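Local coordinates for alcohol dehydrogenase (Aeropyrum pernix, PDB 1H2B), which probably oxidises alcohols with NAD+ as a zinc-dependent dehydrogenase, and binds zinc, the dinucleotide and octanoic acid, at residues D168-K179 / S307-L318. Numbering follows the deposited sequence.
Sequences DAGITAYRAVKK and SLVGNYVELHEL. With ZN (zinc ion), chain J; NAJ (nicotinamide-adenine-dinucleotide (acidic form)), chain I; OCA (octanoic acid (caprylic acid)), chain H.
Helix 168-179 crosses helix 312-318 at 103°, the axes 9.3 Å apart, and Val-309 on the loop before the second helix brings its CA to 4.0 Å from that of Thr-172. Ile-171 CD1 packs on Leu-315 CB and on the backbone of Gly-310 and Asn-311, and its CG2 lies 3.8 Å from Val-309 CG1. The Tyr-174 ring has Leu-318 CB over one face. Tyr-174 OH donates to Glu-317 OE1 at 2.7 Å, from the anti side and somewhat out of the plane of a carboxylate turned 84° from the ring. In one of its two conformers, Lys-178 brings NZ to the syn lone pair of the same oxygen in a salt bridge. A phenylalanine at Tyr-174 would keep the ring but would probably leave Glu-317 OE1 without its hydroxyl partner. Asn-311 and Glu-314 form a capping box at the start of helix 312-318. Arg-175, its chain extended from CG to NE, sends NH1 to Glu-314 OE1 at 3.0 Å; its NE pairs with Glu-301 of a second subunit. The loop after the last strand of the Rossmann-type sheet holds the nicotinamide amide: Val-309 N donates to NAJ O7N, and Ser-307 O accepts from NAJ N7N. Asp-168 OD1 binds the zinc ion together with Cys-54, His-79 and octanoic acid O1.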
ATOM      1  N   ASP B 168       7.392  15.473 -20.275  1.00 13.15           N
ATOM      2  CA  ASP B 168       5.962  15.204 -20.388  1.00 14.02           C
ATOM      3  C   ASP B 168       5.729  13.738 -20.803  1.00 14.67           C
ATOM      4  O   ASP B 168       5.126  12.957 -20.067  1.00 15.06           O
ATOM      5  CB  ASP B 168       5.348  16.135 -21.416  1.00 14.26           C
ATOM      6  CG  ASP B 168       3.871  16.007 -21.491  1.00 17.21           C
ATOM      7  OD1 ASP B 168       3.407  15.614 -22.600  1.00 15.41           O
ATOM      8  OD2 ASP B 168       3.112  16.254 -20.527  1.00 18.61           O
ATOM      9  N   ALA B 169       6.236  13.354 -21.967  1.00 14.49           N
ATOM     10  CA  ALA B 169       6.148  11.938 -22.363  1.00 14.89           C
ATOM     11  C   ALA B 169       6.761  11.020 -21.313  1.00 11.93           C
ATOM     12  O   ALA B 169       6.119  10.025 -20.896  1.00 15.11           O
ATOM     13  CB  ALA B 169       6.845  11.680 -23.704  1.00 13.30           C
ATOM     14  N   GLY B 170       7.973  11.361 -20.848  1.00 13.86           N
ATOM     15  CA  GLY B 170       8.654  10.491 -19.894  1.00 14.88           C
ATOM     16  C   GLY B 170       7.970  10.443 -18.539  1.00 13.53           C
ATOM     17  O   GLY B 170       7.733   9.342 -18.024  1.00 15.26           O
ATOM     18  N   ILE B 171       7.679  11.614 -17.970  1.00 12.23           N
ATOM     19  CA  ILE B 171       7.113  11.653 -16.610  1.00 12.64           C
ATOM     20  C   ILE B 171       5.735  10.927 -16.625  1.00 14.61           C
ATOM     21  O   ILE B 171       5.420  10.204 -15.675  1.00 14.06           O
ATOM     22  CB  ILE B 171       7.054  13.096 -16.065  1.00 13.49           C
ATOM     23  CG1 ILE B 171       6.570  13.083 -14.610  1.00 16.11           C
ATOM     24  CG2 ILE B 171       6.147  14.005 -16.955  1.00 16.19           C
ATOM     25  CD1 ILE B 171       6.300  14.474 -14.028  1.00 18.68           C
ATOM     26  N   THR B 172       4.964  11.120 -17.698  1.00 13.59           N
ATOM     27  CA  THR B 172       3.648  10.467 -17.785  1.00 12.69           C
ATOM     28  C   THR B 172       3.823   8.947 -17.834  1.00 14.24           C
ATOM     29  O   THR B 172       3.127   8.188 -17.112  1.00 13.90           O
ATOM     30  CB  THR B 172       2.886  10.960 -19.015  1.00 13.18           C
ATOM     31  OG1 THR B 172       2.760  12.379 -18.941  1.00 13.16           O
ATOM     32  CG2 THR B 172       1.464  10.358 -19.027  1.00 14.70           C
ATOM     33  N   ALA B 173       4.758   8.466 -18.671  1.00 14.46           N
ATOM     34  CA  ALA B 173       5.008   7.035 -18.729  1.00 13.48           C
ATOM     35  C   ALA B 173       5.495   6.530 -17.365  1.00 11.20           C
ATOM     36  O   ALA B 173       5.086   5.462 -16.941  1.00 14.16           O
ATOM     37  CB  ALA B 173       6.048   6.712 -19.836  1.00 13.80           C
ATOM     38  N   TYR B 174       6.325   7.313 -16.672  1.00 13.46           N
ATOM     39  CA  TYR B 174       6.888   6.887 -15.386  1.00 11.92           C
ATOM     40  C   TYR B 174       5.852   6.767 -14.277  1.00 12.58           C
ATOM     41  O   TYR B 174       5.809   5.726 -13.585  1.00 14.43           O
ATOM     42  CB  TYR B 174       8.021   7.895 -14.982  1.00 14.16           C
ATOM     43  CG  TYR B 174       8.719   7.511 -13.721  1.00 13.69           C
ATOM     44  CD1 TYR B 174       8.505   8.236 -12.554  1.00 13.21           C
ATOM     45  CD2 TYR B 174       9.627   6.450 -13.725  1.00 16.08           C
ATOM     46  CE1 TYR B 174       9.138   7.891 -11.387  1.00 15.83           C
ATOM     47  CE2 TYR B 174      10.280   6.087 -12.563  1.00 16.91           C
ATOM     48  CZ  TYR B 174      10.017   6.812 -11.397  1.00 17.99           C
ATOM     49  OH  TYR B 174      10.688   6.438 -10.243  1.00 18.43           O
ATOM     50  N   ARG B 175       4.974   7.775 -14.145  1.00 13.25           N
ATOM     51  CA  ARG B 175       3.887   7.649 -13.169  1.00 13.57           C
ATOM     52  C   ARG B 175       2.995   6.476 -13.495  1.00 13.48           C
ATOM     53  O   ARG B 175       2.586   5.716 -12.594  1.00 15.26           O
ATOM     54  CB  ARG B 175       3.058   8.925 -13.081  1.00 12.63           C
ATOM     55  CG  ARG B 175       1.959   8.851 -12.007  1.00 13.36           C
ATOM     56  CD  ARG B 175       1.285  10.190 -11.909  1.00 14.33           C
ATOM     57  NE  ARG B 175       0.162  10.301 -10.987  1.00 14.84           N
ATOM     58  CZ  ARG B 175       0.228  10.794  -9.761  1.00 16.63           C
ATOM     59  NH1 ARG B 175       1.386  11.153  -9.223  1.00 15.70           N
ATOM     60  NH2 ARG B 175      -0.870  10.933  -9.044  1.00 16.86           N
ATOM     61  N   ALA B 176       2.690   6.282 -14.782  1.00 12.50           N
ATOM     62  CA  ALA B 176       1.843   5.168 -15.149  1.00 11.02           C
ATOM     63  C   ALA B 176       2.501   3.832 -14.859  1.00 13.40           C
ATOM     64  O   ALA B 176       1.831   2.898 -14.446  1.00 14.22           O
ATOM     65  CB  ALA B 176       1.469   5.307 -16.668  1.00 13.59           C
ATOM     66  N   VAL B 177       3.814   3.728 -15.108  1.00 11.79           N
ATOM     67  CA  VAL B 177       4.529   2.472 -14.826  1.00 13.07           C
ATOM     68  C   VAL B 177       4.607   2.240 -13.323  1.00 13.68           C
ATOM     69  O   VAL B 177       4.510   1.082 -12.881  1.00 14.51           O
ATOM     70  CB  VAL B 177       5.908   2.452 -15.529  1.00 13.95           C
ATOM     71  CG1 VAL B 177       6.791   1.314 -14.939  1.00 17.01           C
ATOM     72  CG2 VAL B 177       5.711   2.292 -17.073  1.00 13.68           C
ATOM     73  N   LYS B 178       4.790   3.298 -12.537  1.00 14.33           N
ATOM     74  CA  LYS B 178       4.679   3.152 -11.056  1.00 16.09           C
ATOM     75  C   LYS B 178       3.354   2.560 -10.666  1.00 16.60           C
ATOM     76  O   LYS B 178       3.304   1.627  -9.833  1.00 18.43           O
ATOM     77  CB  LYS B 178       4.857   4.491 -10.361  1.00 17.74           C
ATOM     78  CG  LYS B 178       6.247   5.042 -10.495  0.50 15.82           C
ATOM     79  CD  LYS B 178       6.517   6.081  -9.404  0.50 24.56           C
ATOM     80  CE  LYS B 178       7.827   5.803  -8.717  0.50 25.69           C
ATOM     81  NZ  LYS B 178       8.055   6.454  -7.374  0.50 26.96           N
ATOM     82  N   LYS B 179       2.251   3.052 -11.242  1.00 14.73           N
ATOM     83  CA  LYS B 179       0.953   2.443 -10.968  1.00 16.58           C
ATOM     84  C   LYS B 179       0.959   0.952 -11.344  1.00 17.67           C
ATOM     85  O   LYS B 179       0.573   0.089 -10.547  1.00 19.51           O
ATOM     86  CB  LYS B 179      -0.185   3.139 -11.746  1.00 17.05           C
ATOM     87  CG  LYS B 179      -0.533   4.546 -11.279  1.00 16.25           C
ATOM     88  CD  LYS B 179      -1.709   4.991 -12.122  1.00 19.20           C
ATOM     89  CE  LYS B 179      -2.354   6.235 -11.553  1.00 18.25           C
ATOM     90  NZ  LYS B 179      -1.401   7.350 -11.526  1.00 16.75           N
ATOM     91  N   SER B 307      -4.190   7.959 -15.539  1.00 12.90           N
ATOM     92  CA  SER B 307      -2.922   8.464 -15.025  1.00 13.91           C
ATOM     93  C   SER B 307      -2.653   9.780 -15.726  1.00 15.14           C
ATOM     94  O   SER B 307      -2.853   9.866 -16.932  1.00 13.44           O
ATOM     95  CB  SER B 307      -1.787   7.468 -15.313  1.00 15.82           C
ATOM     96  OG  SER B 307      -0.696   7.716 -14.437  1.00 14.43           O
ATOM     97  N   LEU B 308      -2.224  10.788 -14.969  1.00 13.04           N
ATOM     98  CA  LEU B 308      -2.141  12.173 -15.446  1.00 12.69           C
ATOM     99  C   LEU B 308      -0.711  12.685 -15.177  1.00 13.34           C
ATOM    100  O   LEU B 308      -0.349  12.919 -14.026  1.00 13.84           O
ATOM    101  CB  LEU B 308      -3.145  13.055 -14.669  1.00 12.83           C
ATOM    102  CG  LEU B 308      -3.074  14.564 -15.005  1.00 12.91           C
ATOM    103  CD1 LEU B 308      -3.414  14.826 -16.464  1.00 13.00           C
ATOM    104  CD2 LEU B 308      -4.085  15.302 -14.081  1.00 14.64           C
ATOM    105  N   VAL B 309       0.050  12.851 -16.262  1.00 13.60           N
ATOM    106  CA  VAL B 309       1.404  13.430 -16.201  1.00 14.03           C
ATOM    107  C   VAL B 309       2.119  12.853 -14.991  1.00 14.29           C
ATOM    108  O   VAL B 309       2.246  11.653 -14.898  1.00 13.62           O
ATOM    109  CB  VAL B 309       1.336  14.983 -16.283  1.00 12.24           C
ATOM    110  CG1 VAL B 309       2.738  15.574 -16.607  1.00 14.62           C
ATOM    111  CG2 VAL B 309       0.386  15.472 -17.389  1.00 15.34           C
ATOM    112  N   GLY B 310       2.650  13.689 -14.090  1.00 12.87           N
ATOM    113  CA  GLY B 310       3.161  13.151 -12.830  1.00 14.08           C
ATOM    114  C   GLY B 310       3.568  14.295 -11.952  1.00 11.82           C
ATOM    115  O   GLY B 310       3.356  15.473 -12.267  1.00 13.90           O
ATOM    116  N   ASN B 311       4.102  13.947 -10.787  1.00 12.57           N
ATOM    117  CA  ASN B 311       4.423  15.004  -9.837  1.00 14.36           C
ATOM    118  C   ASN B 311       5.924  15.359  -9.899  1.00 14.00           C
ATOM    119  O   ASN B 311       6.680  14.778 -10.679  1.00 14.28           O
ATOM    120  CB  ASN B 311       3.899  14.649  -8.444  1.00 14.45           C
ATOM    121  CG  ASN B 311       4.570  13.440  -7.840  1.00 17.94           C
ATOM    122  OD1 ASN B 311       5.754  13.198  -8.057  1.00 14.53           O
ATOM    123  ND2 ASN B 311       3.801  12.647  -7.072  1.00 18.03           N
ATOM    124  N   TYR B 312       6.316  16.350  -9.098  1.00 13.77           N
ATOM    125  CA  TYR B 312       7.688  16.849  -9.198  1.00 13.68           C
ATOM    126  C   TYR B 312       8.700  15.814  -8.776  1.00 14.57           C
ATOM    127  O   TYR B 312       9.746  15.668  -9.401  1.00 15.10           O
ATOM    128  CB  TYR B 312       7.809  18.079  -8.335  1.00 14.27           C
ATOM    129  CG  TYR B 312       9.144  18.777  -8.415  1.00 16.03           C
ATOM    130  CD1 TYR B 312       9.402  19.741  -9.401  1.00 15.32           C
ATOM    131  CD2 TYR B 312      10.119  18.481  -7.497  1.00 19.27           C
ATOM    132  CE1 TYR B 312      10.603  20.427  -9.463  1.00 16.99           C
ATOM    133  CE2 TYR B 312      11.375  19.153  -7.538  1.00 19.98           C
ATOM    134  CZ  TYR B 312      11.601  20.115  -8.517  1.00 19.54           C
ATOM    135  OH  TYR B 312      12.822  20.783  -8.563  1.00 24.99           O
ATOM    136  N   VAL B 313       8.363  15.093  -7.719  1.00 14.19           N
ATOM    137  CA  VAL B 313       9.283  14.045  -7.256  1.00 16.77           C
ATOM    138  C   VAL B 313       9.469  12.964  -8.331  1.00 16.55           C
ATOM    139  O   VAL B 313      10.586  12.491  -8.576  1.00 16.04           O
ATOM    140  CB  VAL B 313       8.846  13.476  -5.893  1.00 17.89           C
ATOM    141  CG1 VAL B 313       9.571  12.173  -5.561  1.00 23.53           C
ATOM    142  CG2 VAL B 313       9.082  14.553  -4.803  1.00 19.51           C
ATOM    143  N   GLU B 314       8.380  12.595  -8.983  1.00 14.46           N
ATOM    144  CA  GLU B 314       8.447  11.608 -10.074  1.00 14.86           C
ATOM    145  C   GLU B 314       9.326  12.113 -11.232  1.00 13.46           C
ATOM    146  O   GLU B 314      10.102  11.343 -11.790  1.00 13.81           O
ATOM    147  CB  GLU B 314       7.030  11.293 -10.574  1.00 16.44           C
ATOM    148  CG  GLU B 314       6.326  10.410  -9.546  1.00 15.94           C
ATOM    149  CD  GLU B 314       4.817  10.274  -9.745  1.00 18.37           C
ATOM    150  OE1 GLU B 314       4.188  11.137 -10.400  1.00 15.50           O
ATOM    151  OE2 GLU B 314       4.275   9.279  -9.205  1.00 18.79           O
ATOM    152  N   LEU B 315       9.245  13.408 -11.580  1.00 14.32           N
ATOM    153  CA  LEU B 315      10.125  13.924 -12.642  1.00 12.73           C
ATOM    154  C   LEU B 315      11.586  13.825 -12.167  1.00 12.27           C
ATOM    155  O   LEU B 315      12.458  13.429 -12.952  1.00 14.49           O
ATOM    156  CB  LEU B 315       9.794  15.389 -12.997  1.00 15.30           C
ATOM    157  CG  LEU B 315      10.639  15.941 -14.149  1.00 13.90           C
ATOM    158  CD1 LEU B 315      10.601  15.142 -15.456  1.00 17.26           C
ATOM    159  CD2 LEU B 315      10.182  17.407 -14.292  1.00 17.92           C
ATOM    160  N   HIS B 316      11.820  14.138 -10.898  1.00 14.41           N
ATOM    161  CA  HIS B 316      13.179  14.026 -10.380  1.00 14.11           C
ATOM    162  C   HIS B 316      13.701  12.601 -10.455  1.00 15.98           C
ATOM    163  O   HIS B 316      14.842  12.380 -10.867  1.00 16.00           O
ATOM    164  CB  HIS B 316      13.188  14.509  -8.925  1.00 15.90           C
ATOM    165  CG  HIS B 316      14.562  14.689  -8.391  1.00 24.79           C
ATOM    166  ND1 HIS B 316      15.280  15.854  -8.559  1.00 33.39           N
ATOM    167  CD2 HIS B 316      15.380  13.821  -7.764  1.00 28.56           C
ATOM    168  CE1 HIS B 316      16.481  15.698  -8.025  1.00 27.64           C
ATOM    169  NE2 HIS B 316      16.563  14.473  -7.537  1.00 33.62           N
ATOM    170  N   GLU B 317      12.887  11.617 -10.035  1.00 14.39           N
ATOM    171  CA  GLU B 317      13.288  10.219 -10.161  1.00 15.33           C
ATOM    172  C   GLU B 317      13.575   9.803 -11.600  1.00 15.28           C
ATOM    173  O   GLU B 317      14.515   9.081 -11.889  1.00 16.07           O
ATOM    174  CB  GLU B 317      12.187   9.315  -9.606  1.00 13.89           C
ATOM    175  CG  GLU B 317      12.063   9.511  -8.084  1.00 17.16           C
ATOM    176  CD  GLU B 317      10.880   8.822  -7.451  1.00 17.15           C
ATOM    177  OE1 GLU B 317      10.146   8.086  -8.133  1.00 20.45           O
ATOM    178  OE2 GLU B 317      10.680   9.013  -6.238  1.00 21.20           O
ATOM    179  N   LEU B 318      12.720  10.237 -12.531  1.00 13.39           N
ATOM    180  CA  LEU B 318      12.921   9.884 -13.908  1.00 14.28           C
ATOM    181  C   LEU B 318      14.198  10.507 -14.486  1.00 13.84           C
ATOM    182  O   LEU B 318      14.921   9.839 -15.212  1.00 15.53           O
ATOM    183  CB  LEU B 318      11.645  10.271 -14.720  1.00 11.29           C
ATOM    184  CG  LEU B 318      11.820  10.070 -16.216  1.00 14.45           C
ATOM    185  CD1 LEU B 318      11.940   8.602 -16.679  1.00 16.55           C
ATOM    186  CD2 LEU B 318      10.635  10.761 -16.888  1.00 16.69           C
TER
HETATM  187 ZN    ZN J1362       1.795  16.075 -23.780  1.00 17.64          ZN
HETATM  188  PA  NAJ I1361       2.107   9.157 -30.454  1.00 17.71           P
HETATM  189  O1A NAJ I1361       1.340   9.646 -31.651  1.00 18.35           O
HETATM  190  O2A NAJ I1361       3.627   9.380 -30.389  1.00 17.12           O
HETATM  191  O5B NAJ I1361       1.993   7.575 -30.272  1.00 17.76           O
HETATM  192  C5B NAJ I1361       0.773   6.860 -30.512  1.00 17.01           C
HETATM  193  C4B NAJ I1361       1.230   5.456 -30.870  1.00 15.34           C
HETATM  194  O4B NAJ I1361       0.048   4.633 -30.920  1.00 14.23           O
HETATM  195  C3B NAJ I1361       1.964   5.367 -32.208  1.00 15.86           C
HETATM  196  O3B NAJ I1361       3.188   4.621 -32.097  1.00 18.05           O
HETATM  197  C2B NAJ I1361       0.892   4.663 -33.028  1.00 17.90           C
HETATM  198  O2B NAJ I1361       1.404   3.936 -34.156  1.00 18.14           O
HETATM  199  C1B NAJ I1361       0.197   3.742 -32.017  1.00 16.05           C
HETATM  200  N9A NAJ I1361      -1.139   3.291 -32.406  1.00 17.34           N
HETATM  201  C8A NAJ I1361      -2.133   3.933 -33.158  1.00 19.14           C
HETATM  202  N7A NAJ I1361      -3.230   3.131 -33.228  1.00 17.28           N
HETATM  203  C5A NAJ I1361      -2.946   1.985 -32.542  1.00 16.16           C
HETATM  204  C6A NAJ I1361      -3.657   0.840 -32.281  1.00 17.04           C
HETATM  205  N6A NAJ I1361      -4.890   0.622 -32.758  1.00 17.61           N
HETATM  206  N1A NAJ I1361      -3.088  -0.115 -31.480  1.00 15.51           N
HETATM  207  C2A NAJ I1361      -1.800   0.005 -30.989  1.00 14.92           C
HETATM  208  N3A NAJ I1361      -1.100   1.125 -31.274  1.00 13.16           N
HETATM  209  C4A NAJ I1361      -1.666   2.094 -32.041  1.00 15.34           C
HETATM  210  O3  NAJ I1361       1.381   9.783 -29.186  1.00 16.09           O
HETATM  211  PN  NAJ I1361       2.009  10.250 -27.775  1.00 15.94           P
HETATM  212  O1N NAJ I1361       2.468  11.631 -27.859  1.00 15.80           O
HETATM  213  O2N NAJ I1361       2.921   9.201 -27.276  1.00 15.31           O
HETATM  214  O5D NAJ I1361       0.659  10.324 -26.909  1.00 14.60           O
HETATM  215  C5D NAJ I1361      -0.021   9.102 -26.627  1.00 15.36           C
HETATM  216  C4D NAJ I1361      -1.393   9.415 -26.054  1.00 14.07           C
HETATM  217  O4D NAJ I1361      -1.210   9.900 -24.712  1.00 15.72           O
HETATM  218  C3D NAJ I1361      -2.133  10.536 -26.784  1.00 13.51           C
HETATM  219  O3D NAJ I1361      -3.546  10.317 -26.621  1.00 15.30           O
HETATM  220  C2D NAJ I1361      -1.723  11.787 -25.994  1.00 16.56           C
HETATM  221  O2D NAJ I1361      -2.584  12.884 -26.119  1.00 16.12           O
HETATM  222  C1D NAJ I1361      -1.779  11.180 -24.581  1.00 14.56           C
HETATM  223  N1N NAJ I1361      -1.114  11.893 -23.490  1.00 14.82           N
HETATM  224  C2N NAJ I1361      -1.615  11.674 -22.240  1.00 14.47           C
HETATM  225  C3N NAJ I1361      -1.004  12.259 -21.144  1.00 13.13           C
HETATM  226  C7N NAJ I1361      -1.596  12.064 -19.787  1.00 14.95           C
HETATM  227  O7N NAJ I1361      -0.986  12.742 -18.800  1.00 14.75           O
HETATM  228  N7N NAJ I1361      -2.604  11.238 -19.489  1.00 13.75           N
HETATM  229  C4N NAJ I1361       0.167  13.076 -21.269  1.00 16.75           C
HETATM  230  C5N NAJ I1361       0.733  13.112 -22.575  1.00 16.34           C
HETATM  231  C6N NAJ I1361       0.079  12.559 -23.659  1.00 16.13           C
HETATM  232  C1  OCA H1360      -0.277  16.331 -21.732  1.00 21.45           C
HETATM  233  C2  OCA H1360      -1.759  16.315 -21.329  1.00 22.77           C
HETATM  234  C3  OCA H1360      -1.962  16.984 -19.958  1.00 26.84           C
HETATM  235  C4  OCA H1360      -3.398  17.363 -19.638  1.00 25.42           C
HETATM  236  C5  OCA H1360      -3.428  18.173 -18.343  1.00 26.38           C
HETATM  237  C6  OCA H1360      -4.858  18.387 -17.853  1.00 28.97           C
HETATM  238  C7  OCA H1360      -4.943  19.098 -16.507  1.00 31.84           C
HETATM  239  C8  OCA H1360      -6.403  19.261 -16.121  1.00 35.15           C
HETATM  240  O1  OCA H1360       0.065  15.994 -22.899  1.00 19.71           O
HETATM  241  O2  OCA H1360       0.597  16.646 -20.897  1.00 19.16           O
HETATM  242  O   HOH W   1       0.898   9.339 -15.777  1.00 14.28           O